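Long-range contacts in Pdx2 protein (PDB 2ABW), which hydrolyses glutamine to glutamate and ammonia, which is channelled to the Pdx1 active site for the synthesis of pyridoxal 5'-phosphate (vitamin B6): residues A150-I158 / T193-P201; I161-T171 / I182-L191. All coordinates share one frame; numbering follows the deposited sequence.

In the fold
Contact 1 (150-158 with 193-201) lies at the glutaminase active site, contact 2 (161-171 with 182-191) in the large mixed sheet next to it; their centres are about 16 Å apart. Strand 180-187 and the strand 190-193 that follows it tie the two together. V194 N lies 3.0 Å from A183 O, probably a hydrogen bond, and T193 CG2 rests 3.8 Å from A184 CB. Strand 190-193 ends there, and the loop that follows carries H196 and E198. The nearest side-chain atoms of H196 and the nucleophile C87 are about 4 Å apart. From A183 of contact 2 to either H196 or C87, the side-chain gap is about 11 Å.

Contact 1: residues A150-I158 / T193-P201; sequences AACIRAPYI and TVFHPELLP
A150 lays its CB over one face of the F195 ring, a CH-pi contact 4.0 Å from the ring centroid, while T193 CB lies over the opposite face, toward the rim. F195 CG lies between the backbone N and the carbonyl carbon (chi1 51°), which turns the ring against A150, and F205 meets it edge-to-face. L200 CD1 comes within 3.5 Å of A150 CA, and L200 CG and CD2 pack on A151 CB. The backbone of A151 is used twice: its O accepts a nearly straight bond from H196 N (2.9 Å), and its N donates to a water that in turn donates to H196 O. I153 sends CD1 out to L199 CD1 (3.7 Å), the two side chains crossing at about a right angle, and its N reaches V194 O through a second water. Beyond the turn at R154, A155 and P156 close over V194: A155 CB lies 3.4 Å from V194 O, and P156 O faces V194 CB and CG1. I158 CD1 ends the row against V194 CG1 (3.6 Å). With its N and O both tied to A151, H196 presents its ring to E198, where ND1 donates to the syn lone pair of OE2 (2.7 Å), 8° out of the ring plane. H196 and E198 are the charge-relay residues serving the nucleophile C87, which both H196 and P156 touch. I153 and R154 are assigned to the L-glutamine site, so these bonds probably join substrate-binding strand end to relay loop, while E198 fixes the imidazole's rotation.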
loop_
_atom_site.group_PDB
_atom_site.type_symbol
_atom_site.label_atom_id
_atom_site.label_comp_id
_atom_site.label_asym_id
_atom_site.label_seq_id
_atom_site.Cartn_x
_atom_site.Cartn_y
_atom_site.Cartn_z
ATOM N N ALA A 150 8.672 12.137 2.830
ATOM C CA ALA A 150 8.601 10.703 2.782
ATOM C C ALA A 150 9.955 10.111 3.065
ATOM O O ALA A 150 10.990 10.601 2.610
ATOM C CB ALA A 150 8.214 10.270 1.362
ATOM N N ALA A 151 9.951 8.977 3.777
ATOM C CA ALA A 151 11.182 8.240 4.046
ATOM C C ALA A 151 11.314 7.038 3.125
ATOM O O ALA A 151 10.531 6.070 3.204
ATOM C CB ALA A 151 11.161 7.808 5.524
ATOM N N CYS A 152 12.293 7.122 2.206
ATOM C CA CYS A 152 12.507 6.058 1.265
ATOM C C CYS A 152 13.668 5.220 1.717
ATOM O O CYS A 152 14.742 5.734 1.777
ATOM C CB CYS A 152 12.893 6.647 -0.084
ATOM S SG CYS A 152 11.465 7.398 -0.900
ATOM N N ILE A 153 13.407 3.984 2.081
ATOM C CA ILE A 153 14.468 3.058 2.503
ATOM C C ILE A 153 14.448 1.810 1.630
ATOM O O ILE A 153 13.547 0.993 1.727
ATOM C CB ILE A 153 14.320 2.714 3.985
ATOM C CG1 ILE A 153 14.359 3.997 4.833
ATOM C CG2 ILE A 153 15.530 1.856 4.456
ATOM C CD1 ILE A 153 14.271 3.661 6.255
ATOM N N ARG A 154 15.445 1.729 0.758
ATOM C CA ARG A 154 15.529 0.682 -0.247
ATOM C C ARG A 154 14.189 0.596 -0.983
ATOM O O ARG A 154 13.602 -0.460 -1.149
ATOM C CB ARG A 154 15.964 -0.635 0.426
ATOM C CG ARG A 154 14.852 -1.549 0.977
ATOM C CD ARG A 154 15.429 -2.582 2.016
ATOM N NE ARG A 154 14.338 -3.224 2.781
ATOM C CZ ARG A 154 14.473 -4.333 3.508
ATOM N NH1 ARG A 154 15.667 -4.937 3.603
ATOM N NH2 ARG A 154 13.415 -4.843 4.152
ATOM N N ALA A 155 13.694 1.771 -1.386
ATOM C CA ALA A 155 12.350 1.863 -1.928
ATOM C C ALA A 155 12.267 1.184 -3.281
ATOM O O ALA A 155 13.228 1.299 -4.065
ATOM C CB ALA A 155 11.961 3.323 -2.126
ATOM N N PRO A 156 11.151 0.519 -3.567
ATOM C CA PRO A 156 10.978 -0.019 -4.911
ATOM C C PRO A 156 10.816 1.168 -5.865
ATOM O O PRO A 156 10.472 2.284 -5.414
ATOM C CB PRO A 156 9.703 -0.840 -4.811
ATOM C CG PRO A 156 8.973 -0.264 -3.717
ATOM C CD PRO A 156 10.003 0.160 -2.735
ATOM N N TYR A 157 11.051 0.913 -7.139
ATOM C CA TYR A 157 11.020 1.927 -8.177
ATOM C C TYR A 157 9.934 1.652 -9.159
ATOM O O TYR A 157 9.899 0.647 -9.840
ATOM C CB TYR A 157 12.376 1.987 -8.858
ATOM C CG TYR A 157 12.448 2.943 -10.004
ATOM C CD1 TYR A 157 12.512 4.313 -9.793
ATOM C CD2 TYR A 157 12.518 2.492 -11.286
ATOM C CE1 TYR A 157 12.603 5.196 -10.874
ATOM C CE2 TYR A 157 12.603 3.366 -12.357
ATOM C CZ TYR A 157 12.615 4.694 -12.132
ATOM O OH TYR A 157 12.721 5.544 -13.222
ATOM N N ILE A 158 9.053 2.636 -9.355
ATOM C CA ILE A 158 7.971 2.536 -10.319
ATOM C C ILE A 158 8.464 2.986 -11.689
ATOM O O ILE A 158 8.648 4.208 -11.940
ATOM C CB ILE A 158 6.769 3.352 -9.846
ATOM C CG1 ILE A 158 6.238 2.784 -8.539
ATOM C CG2 ILE A 158 5.729 3.402 -10.929
ATOM C CD1 ILE A 158 5.112 3.596 -7.771
ATOM N N THR A 193 2.310 3.157 -2.247
ATOM C CA THR A 193 3.423 4.065 -1.877
ATOM C C THR A 193 4.691 3.302 -1.789
ATOM O O THR A 193 4.703 2.120 -1.365
ATOM C CB THR A 193 3.095 4.743 -0.550
ATOM O OG1 THR A 193 2.776 3.760 0.473
ATOM C CG2 THR A 193 1.921 5.746 -0.735
ATOM N N VAL A 194 5.781 3.897 -2.291
ATOM C CA VAL A 194 7.078 3.205 -2.266
ATOM C C VAL A 194 7.850 3.428 -0.971
ATOM O O VAL A 194 8.909 2.804 -0.728
ATOM C CB VAL A 194 7.940 3.606 -3.468
ATOM C CG1 VAL A 194 7.183 3.438 -4.812
ATOM C CG2 VAL A 194 8.389 5.098 -3.320
ATOM N N PHE A 195 7.425 4.387 -0.197
ATOM C CA PHE A 195 8.093 4.863 1.048
ATOM C C PHE A 195 7.481 4.187 2.277
ATOM O O PHE A 195 6.537 3.401 2.167
ATOM C CB PHE A 195 8.036 6.390 1.136
ATOM C CG PHE A 195 6.653 6.992 0.946
ATOM C CD1 PHE A 195 5.810 7.177 2.022
ATOM C CD2 PHE A 195 6.236 7.393 -0.304
ATOM C CE1 PHE A 195 4.565 7.740 1.862
ATOM C CE2 PHE A 195 4.997 7.957 -0.469
ATOM C CZ PHE A 195 4.148 8.141 0.602
ATOM N N HIS A 196 8.054 4.493 3.417
ATOM C CA HIS A 196 7.626 3.990 4.726
ATOM C C HIS A 196 6.856 5.050 5.469
ATOM O O HIS A 196 7.424 5.848 6.201
ATOM C CB HIS A 196 8.864 3.598 5.545
ATOM C CG HIS A 196 9.378 2.265 5.190
ATOM N ND1 HIS A 196 8.991 1.132 5.865
ATOM C CD2 HIS A 196 10.217 1.863 4.208
ATOM C CE1 HIS A 196 9.613 0.087 5.336
ATOM N NE2 HIS A 196 10.338 0.499 4.303
ATOM N N PRO A 197 5.511 5.065 5.298
ATOM C CA PRO A 197 4.712 6.151 5.905
ATOM C C PRO A 197 4.679 6.073 7.398
ATOM O O PRO A 197 4.339 7.046 8.086
ATOM C CB PRO A 197 3.305 5.819 5.371
ATOM C CG PRO A 197 3.292 4.351 5.130
ATOM C CD PRO A 197 4.686 4.019 4.694
ATOM N N GLU A 198 5.099 4.939 7.955
ATOM C CA GLU A 198 5.106 4.750 9.394
ATOM C C GLU A 198 6.343 5.247 10.076
ATOM O O GLU A 198 6.371 5.289 11.336
ATOM C CB GLU A 198 4.843 3.280 9.695
ATOM C CG GLU A 198 6.028 2.379 9.601
ATOM C CD GLU A 198 6.615 2.088 8.188
ATOM O OE1 GLU A 198 6.191 2.662 7.157
ATOM O OE2 GLU A 198 7.586 1.261 8.209
ATOM N N LEU A 199 7.340 5.646 9.297
ATOM C CA LEU A 199 8.700 5.992 9.848
ATOM C C LEU A 199 8.925 7.531 9.944
ATOM O O LEU A 199 9.967 7.954 10.396
ATOM C CB LEU A 199 9.760 5.355 9.033
ATOM C CG LEU A 199 9.939 3.842 9.036
ATOM C CD1 LEU A 199 11.210 3.451 8.241
ATOM C CD2 LEU A 199 9.973 3.510 10.476
ATOM N N LEU A 200 7.943 8.333 9.571
ATOM C CA LEU A 200 7.965 9.795 9.800
ATOM C C LEU A 200 6.833 10.168 10.721
ATOM O O LEU A 200 5.816 9.489 10.808
ATOM C CB LEU A 200 7.892 10.575 8.501
ATOM C CG LEU A 200 9.040 10.337 7.568
ATOM C CD1 LEU A 200 8.736 11.177 6.260
ATOM C CD2 LEU A 200 10.409 10.762 8.156
ATOM N N PRO A 201 7.008 11.217 11.513
ATOM C CA PRO A 201 5.956 11.443 12.492
ATOM C C PRO A 201 4.591 11.737 11.908
ATOM O O PRO A 201 3.598 11.310 12.497
ATOM C CB PRO A 201 6.508 12.595 13.350
ATOM C CG PRO A 201 8.024 12.425 13.236
ATOM C CD PRO A 201 8.210 12.016 11.755
HETATM O O HOH W 1 7.542 8.217 4.810
HETATM O O HOH W 2 10.953 2.683 1.076
#

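Contact 2: residues I161-T171 / I182-L191; sequences ILSDEVKVLAT and IAAVEQNNCL
E165 OE1 takes two side-chain amides at once, Q187 NE2 at 2.8 Å and N188 ND2 at 2.9 Å. They come from opposite faces of the carboxylate, each more than 35° out of its plane, and each amide plane stands steeply against it. Extended, with CG anti to the backbone N (chi1 -175°), Q187 also lays OE1 against V166 CG2, and D116 N donates to that oxygen. A water joins E165 O to N188 N. Inward from this end the backbones pair: K167 N donates to E186 O, and E186 N returns to K167 O. Next, L169 N and A170 N both reach A184 O from one face of its carbonyl plane, and A183 N and A184 N share A170 O in the same manner, giving two successive classic bulges. On one side of the sheet, I182 CD1 meets I161 CD1 (3.8 Å), which also slides past V185 CG1, and V168 crosses I182. On the other, A170 CB meets A184 CB (3.9 Å), and L169 CD2 reaches L191 CD1 (3.6 Å). Farther out, S163 OG accepts from E165 N in an ST turn, while Y208 and K212 hold the carboxylate of E186. The whole is an antiparallel beta hairpin, strands 167-174 and 180-187, with a double bulge, continuing through a type II' turn (Q187 to C190) into strand 190-193 of the mixed sheet.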
loop_
_atom_site.group_PDB
_atom_site.type_symbol
_atom_site.label_atom_id
_atom_site.label_comp_id
_atom_site.label_asym_id
_atom_site.label_seq_id
_atom_site.Cartn_x
_atom_site.Cartn_y
_atom_site.Cartn_z
ATOM N N ILE A 161 4.002 3.522 -15.814
ATOM C CA ILE A 161 2.549 3.618 -15.621
ATOM C C ILE A 161 1.946 2.988 -16.884
ATOM O O ILE A 161 2.317 3.386 -18.005
ATOM C CB ILE A 161 2.126 5.059 -15.467
ATOM C CG1 ILE A 161 2.791 5.724 -14.253
ATOM C CG2 ILE A 161 0.606 5.212 -15.344
ATOM C CD1 ILE A 161 2.618 5.023 -12.910
ATOM N N LEU A 162 0.951 2.118 -16.690
ATOM C CA LEU A 162 0.466 1.273 -17.789
ATOM C C LEU A 162 -0.983 1.569 -18.181
ATOM O O LEU A 162 -1.524 0.927 -19.085
ATOM C CB LEU A 162 0.664 -0.184 -17.483
ATOM C CG LEU A 162 2.087 -0.656 -17.222
ATOM C CD1 LEU A 162 2.138 -2.062 -16.704
ATOM C CD2 LEU A 162 3.003 -0.429 -18.420
ATOM N N SER A 163 -1.626 2.512 -17.525
ATOM C CA SER A 163 -3.052 2.814 -17.803
ATOM C C SER A 163 -3.303 4.238 -17.489
ATOM O O SER A 163 -2.716 4.808 -16.539
ATOM C CB SER A 163 -3.941 1.992 -16.878
ATOM O OG SER A 163 -5.293 2.411 -16.918
ATOM N N ASP A 164 -4.162 4.886 -18.282
ATOM C CA ASP A 164 -4.602 6.218 -17.899
ATOM C C ASP A 164 -5.473 6.260 -16.639
ATOM O O ASP A 164 -5.737 7.368 -16.097
ATOM C CB ASP A 164 -5.432 6.875 -19.014
ATOM C CG ASP A 164 -4.623 7.122 -20.272
ATOM O OD1 ASP A 164 -3.495 7.679 -20.190
ATOM O OD2 ASP A 164 -5.127 6.772 -21.362
ATOM N N GLU A 165 -5.917 5.121 -16.171
ATOM C CA GLU A 165 -6.649 5.051 -14.914
ATOM C C GLU A 165 -5.769 5.233 -13.705
ATOM O O GLU A 165 -6.256 5.458 -12.598
ATOM C CB GLU A 165 -7.258 3.661 -14.749
ATOM C CG GLU A 165 -8.406 3.238 -15.559
ATOM C CD GLU A 165 -8.960 1.808 -15.133
ATOM O OE1 GLU A 165 -8.639 1.101 -14.094
ATOM O OE2 GLU A 165 -9.793 1.325 -15.938
ATOM N N VAL A 166 -4.447 5.098 -13.864
ATOM C CA VAL A 166 -3.554 5.314 -12.741
ATOM C C VAL A 166 -3.286 6.767 -12.562
ATOM O O VAL A 166 -2.913 7.492 -13.513
ATOM C CB VAL A 166 -2.218 4.586 -12.958
ATOM C CG1 VAL A 166 -1.215 5.027 -11.874
ATOM C CG2 VAL A 166 -2.428 3.073 -13.087
ATOM N N LYS A 167 -3.581 7.256 -11.381
ATOM C CA LYS A 167 -3.255 8.615 -11.029
ATOM C C LYS A 167 -1.942 8.684 -10.236
ATOM O O LYS A 167 -1.698 7.918 -9.300
ATOM C CB LYS A 167 -4.386 9.174 -10.219
ATOM C CG LYS A 167 -5.773 9.039 -10.950
ATOM C CD LYS A 167 -5.810 9.346 -12.471
ATOM C CE LYS A 167 -7.139 8.824 -13.135
ATOM N NZ LYS A 167 -7.320 9.364 -14.544
ATOM N N VAL A 168 -1.020 9.494 -10.685
ATOM C CA VAL A 168 0.204 9.735 -9.983
ATOM C C VAL A 168 -0.149 10.727 -8.897
ATOM O O VAL A 168 -0.558 11.926 -9.172
ATOM C CB VAL A 168 1.341 10.274 -10.899
ATOM C CG1 VAL A 168 2.550 10.734 -10.043
ATOM C CG2 VAL A 168 1.691 9.205 -11.878
ATOM N N LEU A 169 -0.086 10.254 -7.684
ATOM C CA LEU A 169 -0.505 11.022 -6.536
ATOM C C LEU A 169 0.631 11.864 -5.961
ATOM O O LEU A 169 0.444 12.932 -5.390
ATOM C CB LEU A 169 -1.097 10.024 -5.479
ATOM C CG LEU A 169 -1.535 10.653 -4.213
ATOM C CD1 LEU A 169 -2.619 11.760 -4.397
ATOM C CD2 LEU A 169 -1.977 9.563 -3.230
ATOM N N ALA A 170 1.874 11.341 -5.971
ATOM C CA ALA A 170 2.992 12.092 -5.435
ATOM C C ALA A 170 4.275 11.718 -6.153
ATOM O O ALA A 170 4.474 10.538 -6.508
ATOM C CB ALA A 170 3.175 11.798 -3.954
ATOM N N THR A 171 5.132 12.714 -6.390
ATOM C CA THR A 171 6.422 12.564 -7.020
ATOM C C THR A 171 7.438 13.330 -6.185
ATOM O O THR A 171 7.108 14.078 -5.275
ATOM C CB THR A 171 6.443 13.108 -8.423
ATOM O OG1 THR A 171 6.217 14.541 -8.393
ATOM C CG2 THR A 171 5.405 12.424 -9.250
ATOM N N ILE A 182 8.283 8.651 -9.078
ATOM C CA ILE A 182 6.907 8.445 -8.626
ATOM C C ILE A 182 6.933 7.774 -7.261
ATOM O O ILE A 182 7.450 6.673 -7.120
ATOM C CB ILE A 182 6.132 7.580 -9.627
ATOM C CG1 ILE A 182 6.102 8.265 -11.002
ATOM C CG2 ILE A 182 4.678 7.274 -9.109
ATOM C CD1 ILE A 182 5.471 7.410 -12.122
ATOM N N ALA A 183 6.351 8.465 -6.268
ATOM C CA ALA A 183 6.309 7.998 -4.905
ATOM C C ALA A 183 4.982 7.299 -4.516
ATOM O O ALA A 183 4.985 6.445 -3.649
ATOM C CB ALA A 183 6.642 9.159 -3.916
ATOM N N ALA A 184 3.876 7.756 -5.089
ATOM C CA ALA A 184 2.550 7.262 -4.732
ATOM C C ALA A 184 1.689 7.305 -5.945
ATOM O O ALA A 184 1.717 8.214 -6.790
ATOM C CB ALA A 184 1.985 8.104 -3.668
ATOM N N VAL A 185 0.904 6.230 -6.105
ATOM C CA VAL A 185 -0.082 6.122 -7.191
ATOM C C VAL A 185 -1.405 5.671 -6.614
ATOM O O VAL A 185 -1.435 5.022 -5.547
ATOM C CB VAL A 185 0.357 5.100 -8.273
ATOM C CG1 VAL A 185 1.551 5.696 -9.065
ATOM C CG2 VAL A 185 0.703 3.725 -7.752
ATOM N N GLU A 186 -2.465 5.968 -7.332
ATOM C CA GLU A 186 -3.791 5.538 -6.913
ATOM C C GLU A 186 -4.548 5.088 -8.145
ATOM O O GLU A 186 -4.547 5.776 -9.184
ATOM C CB GLU A 186 -4.483 6.713 -6.187
ATOM C CG GLU A 186 -5.836 6.300 -5.534
ATOM C CD GLU A 186 -6.352 7.363 -4.564
ATOM O OE1 GLU A 186 -5.857 8.527 -4.635
ATOM O OE2 GLU A 186 -7.295 7.114 -3.832
ATOM N N GLN A 187 -5.259 3.987 -8.055
ATOM C CA GLN A 187 -6.022 3.479 -9.213
ATOM C C GLN A 187 -7.273 2.819 -8.627
ATOM O O GLN A 187 -7.130 1.839 -7.914
ATOM C CB GLN A 187 -5.266 2.437 -10.024
ATOM C CG GLN A 187 -6.047 2.029 -11.289
ATOM C CD GLN A 187 -5.319 1.081 -12.120
ATOM O OE1 GLN A 187 -4.154 0.715 -11.826
ATOM N NE2 GLN A 187 -6.013 0.593 -13.182
ATOM N N ASN A 188 -8.432 3.415 -8.920
ATOM C CA ASN A 188 -9.695 2.854 -8.417
ATOM C C ASN A 188 -9.546 2.729 -6.885
ATOM O O ASN A 188 -9.117 3.712 -6.249
ATOM C CB ASN A 188 -10.029 1.541 -9.078
ATOM C CG ASN A 188 -10.103 1.598 -10.587
ATOM O OD1 ASN A 188 -10.829 2.404 -11.102
ATOM N ND2 ASN A 188 -9.285 0.766 -11.286
ATOM N N ASN A 189 -9.806 1.547 -6.318
ATOM C CA ASN A 189 -9.740 1.324 -4.893
ATOM C C ASN A 189 -8.364 1.082 -4.267
ATOM O O ASN A 189 -8.239 0.811 -3.060
ATOM C CB ASN A 189 -10.645 0.151 -4.521
ATOM C CG ASN A 189 -10.335 -1.099 -5.289
ATOM O OD1 ASN A 189 -10.325 -1.085 -6.514
ATOM N ND2 ASN A 189 -10.119 -2.258 -4.575
ATOM N N CYS A 190 -7.310 1.172 -5.082
ATOM C CA CYS A 190 -5.949 0.865 -4.697
ATOM C C CYS A 190 -5.022 2.055 -4.572
ATOM O O CYS A 190 -5.005 2.921 -5.429
ATOM C CB CYS A 190 -5.318 -0.075 -5.719
ATOM S SG CYS A 190 -6.238 -1.658 -5.899
ATOM N N LEU A 191 -4.259 2.088 -3.493
ATOM C CA LEU A 191 -3.278 3.106 -3.245
ATOM C C LEU A 191 -1.991 2.421 -3.063
ATOM O O LEU A 191 -1.887 1.398 -2.375
ATOM C CB LEU A 191 -3.637 3.864 -1.947
ATOM C CG LEU A 191 -2.666 4.864 -1.374
ATOM C CD1 LEU A 191 -2.535 6.080 -2.356
ATOM C CD2 LEU A 191 -3.123 5.331 -0.002
HETATM O O HOH W 3 -8.509 5.400 -10.938
#